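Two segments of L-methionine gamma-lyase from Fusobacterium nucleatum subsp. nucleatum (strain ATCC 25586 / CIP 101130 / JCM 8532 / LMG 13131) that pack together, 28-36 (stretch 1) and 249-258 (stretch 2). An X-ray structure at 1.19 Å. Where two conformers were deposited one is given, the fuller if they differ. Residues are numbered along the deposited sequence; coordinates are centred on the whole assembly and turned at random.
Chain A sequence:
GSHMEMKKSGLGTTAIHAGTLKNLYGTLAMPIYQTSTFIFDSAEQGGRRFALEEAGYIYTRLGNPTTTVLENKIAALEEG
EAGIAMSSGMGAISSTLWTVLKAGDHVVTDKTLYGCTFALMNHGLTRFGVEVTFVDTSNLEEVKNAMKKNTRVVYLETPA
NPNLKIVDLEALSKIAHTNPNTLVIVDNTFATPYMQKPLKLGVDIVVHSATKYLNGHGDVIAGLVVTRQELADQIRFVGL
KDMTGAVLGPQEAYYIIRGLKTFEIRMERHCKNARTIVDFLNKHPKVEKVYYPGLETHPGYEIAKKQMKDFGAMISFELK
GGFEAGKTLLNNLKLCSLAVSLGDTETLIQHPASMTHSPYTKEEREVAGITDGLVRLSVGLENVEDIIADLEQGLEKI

Stretch 1, residues 28-36: LAMPIYQTS
Stretch 2 249-258: GPQEAYYIIR

Ile-32 lies at the apolar centre of this contact. Its chi1 m, chi2 t side chain points toward a helix that begins at Pro-250 and continues beyond Arg-258. Ile-32 CG1 packs 3.7 Å from CG of Tyr-254 (chi1 t, chi2 75°), and Ile-32 CG2 sits 4.3 Å from CB of Pro-250; a branched aliphatic chain suits this place because it can touch both residues, one helical turn apart. Tyr-254 N donates to Pro-250 O (2.9 Å), and the i to i+4 pattern runs on to Arg-258.

Stretch 1 has no regular structure: Ala-29 to Ile-32 are extended, Tyr-33 and Gln-34 turn at psi 73 and 78°, and the run is antiparallel to the helix: CA of Gln-34 lies 5.4 Å from CA of Pro-250, while CA of Ala-29 stays 8.7 Å from CA of Arg-258. At this wider end Met-30 (chi1 t, chi2 p) places CG 4.3 Å from CD1 of Ile-257 (m, t), its carbonyl O approaches Tyr-254 CE1 at 3.3 Å, and the small Ala-29 sets CB 3.8 Å from Tyr-254 OH.

At the narrow end Pro-250, lacking an amide hydrogen, suits a helix's first turn; its CG lies 3.3 Å from Tyr-33 O. Beyond it, Gln-34 (t, p) brings OE1 3.1 Å from Gln-251 N. One water donates to Gln-34 OE1 (2.9 Å) and to Gln-251 OE1 (2.8 Å), bridging two carbonyl oxygens that cannot donate to each other.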

ATOM      1  N   LEU A  28       8.822  -2.276  14.830  1.00 10.84           N
ATOM      2  CA  LEU A  28       7.751  -1.867  15.730  1.00 11.33           C
ATOM      3  C   LEU A  28       6.362  -2.102  15.097  1.00 10.68           C
ATOM      4  O   LEU A  28       5.439  -2.665  15.737  1.00 12.08           O
ATOM      5  CB  LEU A  28       7.948  -0.389  16.118  1.00 12.19           C
ATOM      6  CG  LEU A  28       6.843   0.165  17.046  1.00 14.60           C
ATOM      7  CD1 LEU A  28       6.862  -0.537  18.383  1.00 15.57           C
ATOM      8  CD2 LEU A  28       6.926   1.655  17.260  1.00 16.33           C
ATOM      9  N   ALA A  29       6.192  -1.657  13.854  1.00  9.58           N
ATOM     10  CA  ALA A  29       4.914  -1.894  13.131  1.00  8.96           C
ATOM     11  C   ALA A  29       4.803  -3.350  12.651  1.00  7.84           C
ATOM     12  O   ALA A  29       5.797  -3.918  12.281  1.00  7.49           O
ATOM     13  CB  ALA A  29       4.813  -0.943  11.987  1.00  8.91           C
ATOM     14  N   MET A  30       3.626  -3.941  12.642  1.00  7.71           N
ATOM     15  CA  MET A  30       3.455  -5.261  12.131  0.60  7.30           C
ATOM     16  C   MET A  30       3.798  -5.313  10.621  1.00  6.96           C
ATOM     17  O   MET A  30       3.171  -4.584   9.869  1.00  6.78           O
ATOM     18  CB  MET A  30       1.997  -5.609  12.357  0.60  7.51           C
ATOM     19  CG  MET A  30       1.699  -7.007  11.958  0.60  7.56           C
ATOM     20  SD  MET A  30       2.635  -8.204  12.949  0.60  7.67           S
ATOM     21  CE  MET A  30       3.425  -9.262  11.743  0.60  7.55           C
ATOM     22  N   PRO A  31       4.781  -6.119  10.169  1.00  6.26           N
ATOM     23  CA  PRO A  31       5.063  -6.128   8.727  1.00  6.18           C
ATOM     24  C   PRO A  31       3.849  -6.513   7.893  1.00  5.88           C
ATOM     25  O   PRO A  31       2.982  -7.285   8.350  1.00  6.76           O
ATOM     26  CB  PRO A  31       6.184  -7.157   8.586  1.00  6.49           C
ATOM     27  CG  PRO A  31       6.815  -7.178   9.941  1.00  6.88           C
ATOM     28  CD  PRO A  31       5.766  -6.926  10.914  1.00  6.80           C
ATOM     29  N   ILE A  32       3.818  -6.005   6.666  1.00  5.33           N
ATOM     30  CA  ILE A  32       2.754  -6.341   5.721  1.00  5.21           C
ATOM     31  C   ILE A  32       3.276  -7.500   4.899  1.00  5.00           C
ATOM     32  O   ILE A  32       4.119  -7.325   4.028  1.00  4.69           O
ATOM     33  CB  ILE A  32       2.344  -5.144   4.846  1.00  5.33           C
ATOM     34  CG1 ILE A  32       2.102  -3.902   5.710  1.00  5.57           C
ATOM     35  CG2 ILE A  32       1.113  -5.523   4.034  1.00  5.55           C
ATOM     36  CD1 ILE A  32       1.789  -2.650   4.913  1.00  6.07           C
ATOM     37  N   TYR A  33       2.766  -8.701   5.191  1.00  5.23           N
ATOM     38  CA  TYR A  33       3.190  -9.898   4.489  1.00  5.72           C
ATOM     39  C   TYR A  33       2.342 -10.025   3.217  1.00  5.44           C
ATOM     40  O   TYR A  33       1.419 -10.853   3.120  1.00  5.61           O
ATOM     41  CB  TYR A  33       3.138 -11.106   5.456  1.00  6.79           C
ATOM     42  CG  TYR A  33       4.173 -11.000   6.651  1.00  7.63           C
ATOM     43  CD1 TYR A  33       5.522 -11.138   6.426  1.00  8.32           C
ATOM     44  CD2 TYR A  33       3.755 -10.777   7.956  1.00  8.39           C
ATOM     45  CE1 TYR A  33       6.431 -11.093   7.463  1.00  8.67           C
ATOM     46  CE2 TYR A  33       4.668 -10.730   9.004  1.00  8.76           C
ATOM     47  CZ  TYR A  33       6.007 -10.874   8.749  1.00  9.10           C
ATOM     48  OH  TYR A  33       6.904 -10.811   9.799  1.00 10.06           O
ATOM     49  N   GLN A  34       2.642  -9.148   2.261  1.00  5.25           N
ATOM     50  CA  GLN A  34       1.893  -9.042   1.025  1.00  5.25           C
ATOM     51  C   GLN A  34       2.400 -10.139   0.073  1.00  5.12           C
ATOM     52  O   GLN A  34       3.208  -9.907  -0.814  1.00  5.11           O
ATOM     53  CB  GLN A  34       2.023  -7.623   0.443  1.00  5.35           C
ATOM     54  CG  GLN A  34       1.088  -7.390  -0.724  1.00  5.72           C
ATOM     55  CD  GLN A  34      -0.351  -7.146  -0.322  1.00  5.99           C
ATOM     56  OE1 GLN A  34      -0.602  -6.449   0.661  1.00  6.81           O
ATOM     57  NE2 GLN A  34      -1.301  -7.683  -1.073  1.00  5.91           N
ATOM     58  N   THR A  35       1.912 -11.358   0.349  1.00  5.26           N
ATOM     59  CA  THR A  35       2.364 -12.571  -0.324  1.00  5.34           C
ATOM     60  C   THR A  35       1.169 -13.445  -0.603  1.00  5.30           C
ATOM     61  O   THR A  35       0.195 -13.426   0.153  1.00  5.14           O
ATOM     62  CB  THR A  35       3.403 -13.337   0.517  1.00  5.69           C
ATOM     63  OG1 THR A  35       4.084 -14.265  -0.330  1.00  5.77           O
ATOM     64  CG2 THR A  35       2.804 -14.061   1.720  1.00  5.79           C
ATOM     65  N   SER A  36       1.234 -14.222  -1.684  1.00  5.42           N
ATOM     66  CA  SER A  36       0.250 -15.286  -1.900  1.00  6.00           C
ATOM     67  C   SER A  36       0.715 -16.570  -1.218  1.00  6.54           C
ATOM     68  O   SER A  36      -0.066 -17.229  -0.542  1.00  7.57           O
ATOM     69  CB  SER A  36       0.034 -15.535  -3.386  1.00  6.12           C
ATOM     70  OG  SER A  36       1.249 -15.864  -4.020  1.00  6.84           O
ATOM     71  N   GLY A 249      -7.086  -8.987   1.977  1.00  4.66           N
ATOM     72  CA  GLY A 249      -5.771  -8.600   1.491  1.00  4.67           C
ATOM     73  C   GLY A 249      -4.861  -8.232   2.661  1.00  4.82           C
ATOM     74  O   GLY A 249      -5.306  -7.552   3.591  1.00  4.79           O
ATOM     75  N   PRO A 250      -3.579  -8.647   2.628  1.00  5.14           N
ATOM     76  CA  PRO A 250      -2.685  -8.264   3.721  1.00  5.33           C
ATOM     77  C   PRO A 250      -2.596  -6.751   3.942  1.00  5.05           C
ATOM     78  O   PRO A 250      -2.540  -6.310   5.094  1.00  5.10           O
ATOM     79  CB  PRO A 250      -1.367  -8.924   3.332  1.00  5.50           C
ATOM     80  CG  PRO A 250      -1.791 -10.162   2.608  1.00  5.53           C
ATOM     81  CD  PRO A 250      -2.981  -9.712   1.795  1.00  5.32           C
ATOM     82  N   GLN A 251      -2.641  -5.966   2.878  1.00  5.11           N
ATOM     83  CA  GLN A 251      -2.645  -4.503   3.039  1.00  5.26           C
ATOM     84  C   GLN A 251      -3.831  -4.056   3.875  1.00  4.89           C
ATOM     85  O   GLN A 251      -3.699  -3.223   4.782  1.00  4.74           O
ATOM     86  CB  GLN A 251      -2.680  -3.794   1.688  1.00  5.79           C
ATOM     87  CG  GLN A 251      -2.706  -2.279   1.823  1.00  6.28           C
ATOM     88  CD  GLN A 251      -1.452  -1.742   2.465  1.00  6.92           C
ATOM     89  OE1 GLN A 251      -0.340  -2.102   2.042  1.00  8.35           O
ATOM     90  NE2 GLN A 251      -1.594  -0.873   3.471  1.00  7.26           N
ATOM     91  N   GLU A 252      -5.009  -4.592   3.565  1.00  4.72           N
ATOM     92  CA  GLU A 252      -6.202  -4.243   4.322  1.00  4.74           C
ATOM     93  C   GLU A 252      -6.130  -4.747   5.758  1.00  4.53           C
ATOM     94  O   GLU A 252      -6.553  -4.043   6.670  1.00  4.42           O
ATOM     95  CB  GLU A 252      -7.479  -4.698   3.615  1.00  4.95           C
ATOM     96  CG  GLU A 252      -7.852  -3.824   2.427  1.00  5.28           C
ATOM     97  CD  GLU A 252      -7.069  -4.097   1.151  1.00  5.37           C
ATOM     98  OE1 GLU A 252      -6.565  -5.236   0.986  1.00  5.53           O
ATOM     99  OE2 GLU A 252      -6.984  -3.203   0.268  1.00  6.36           O
ATOM    100  N   ALA A 253      -5.575  -5.940   5.969  1.00  4.41           N
ATOM    101  CA  ALA A 253      -5.351  -6.403   7.337  1.00  4.48           C
ATOM    102  C   ALA A 253      -4.494  -5.401   8.118  1.00  4.45           C
ATOM    103  O   ALA A 253      -4.811  -5.083   9.268  1.00  4.56           O
ATOM    104  CB  ALA A 253      -4.734  -7.791   7.343  1.00  4.54           C
ATOM    105  N   TYR A 254      -3.428  -4.911   7.488  1.00  4.37           N
ATOM    106  CA  TYR A 254      -2.570  -3.912   8.118  1.00  4.52           C
ATOM    107  C   TYR A 254      -3.357  -2.626   8.418  1.00  4.43           C
ATOM    108  O   TYR A 254      -3.254  -2.081   9.529  1.00  4.52           O
ATOM    109  CB  TYR A 254      -1.304  -3.618   7.273  1.00  4.65           C
ATOM    110  CG  TYR A 254      -0.460  -2.626   8.004  1.00  4.88           C
ATOM    111  CD1 TYR A 254       0.290  -3.015   9.104  1.00  5.08           C
ATOM    112  CD2 TYR A 254      -0.511  -1.266   7.689  1.00  5.01           C
ATOM    113  CE1 TYR A 254       0.969  -2.088   9.864  1.00  5.37           C
ATOM    114  CE2 TYR A 254       0.182  -0.336   8.440  1.00  5.27           C
ATOM    115  CZ  TYR A 254       0.901  -0.750   9.551  1.00  5.17           C
ATOM    116  OH  TYR A 254       1.546   0.144  10.389  1.00  5.76           O
ATOM    117  N   TYR A 255      -4.129  -2.138   7.452  1.00  4.33           N
ATOM    118  CA  TYR A 255      -4.936  -0.944   7.699  1.00  4.46           C
ATOM    119  C   TYR A 255      -5.839  -1.112   8.918  1.00  4.36           C
ATOM    120  O   TYR A 255      -6.020  -0.174   9.691  1.00  4.31           O
ATOM    121  CB  TYR A 255      -5.787  -0.590   6.481  1.00  4.59           C
ATOM    122  CG  TYR A 255      -5.114   0.156   5.343  1.00  4.72           C
ATOM    123  CD1 TYR A 255      -4.416   1.346   5.553  1.00  5.09           C
ATOM    124  CD2 TYR A 255      -5.310  -0.251   4.026  1.00  4.84           C
ATOM    125  CE1 TYR A 255      -3.894   2.056   4.486  1.00  5.28           C
ATOM    126  CE2 TYR A 255      -4.776   0.468   2.961  1.00  5.11           C
ATOM    127  CZ  TYR A 255      -4.069   1.625   3.203  1.00  5.23           C
ATOM    128  OH  TYR A 255      -3.517   2.361   2.168  1.00  5.54           O
ATOM    129  N   ILE A 256      -6.430  -2.294   9.086  1.00  4.30           N
ATOM    130  CA  ILE A 256      -7.340  -2.507  10.216  1.00  4.44           C
ATOM    131  C   ILE A 256      -6.559  -2.599  11.532  1.00  4.48           C
ATOM    132  O   ILE A 256      -6.963  -1.992  12.523  1.00  4.57           O
ATOM    133  CB  ILE A 256      -8.216  -3.757  10.037  1.00  4.60           C
ATOM    134  CG1 ILE A 256      -9.019  -3.701   8.727  1.00  4.63           C
ATOM    135  CG2 ILE A 256      -9.168  -3.894  11.222  1.00  4.74           C
ATOM    136  CD1 ILE A 256      -9.464  -5.056   8.245  1.00  4.82           C
ATOM    137  N   ILE A 257      -5.454  -3.335  11.543  1.00  4.43           N
ATOM    138  CA  ILE A 257      -4.572  -3.328  12.722  1.00  4.59           C
ATOM    139  C   ILE A 257      -4.224  -1.885  13.117  1.00  4.45           C
ATOM    140  O   ILE A 257      -4.289  -1.503  14.294  1.00  4.66           O
ATOM    141  CB  ILE A 257      -3.292  -4.142  12.440  1.00  4.83           C
ATOM    142  CG1 ILE A 257      -3.608  -5.636  12.348  1.00  5.14           C
ATOM    143  CG2 ILE A 257      -2.222  -3.880  13.501  1.00  5.18           C
ATOM    144  CD1 ILE A 257      -2.509  -6.451  11.715  1.00  5.37           C
ATOM    145  N   ARG A 258      -3.848  -1.101  12.116  1.00  4.44           N
ATOM    146  CA  ARG A 258      -3.494   0.292  12.338  1.00  4.46           C
ATOM    147  C   ARG A 258      -4.690   1.070  12.901  1.00  4.43           C
ATOM    148  O   ARG A 258      -4.544   1.833  13.863  1.00  4.61           O
ATOM    149  CB  ARG A 258      -3.034   0.902  11.027  1.00  4.51           C
ATOM    150  CG  ARG A 258      -2.412   2.271  11.175  1.00  4.44           C
ATOM    151  CD  ARG A 258      -2.120   2.874   9.833  1.00  4.55           C
ATOM    152  NE  ARG A 258      -1.070   3.877   9.829  1.00  4.53           N
ATOM    153  CZ  ARG A 258      -1.189   5.178   9.617  1.00  4.55           C
ATOM    154  NH1 ARG A 258      -2.397   5.771   9.583  1.00  4.98           N
ATOM    155  NH2 ARG A 258      -0.105   5.906   9.468  1.00  4.64           N
TER
HETATM  156  O   HOH W   1       0.676  -3.903   0.111  1.00  9.42           O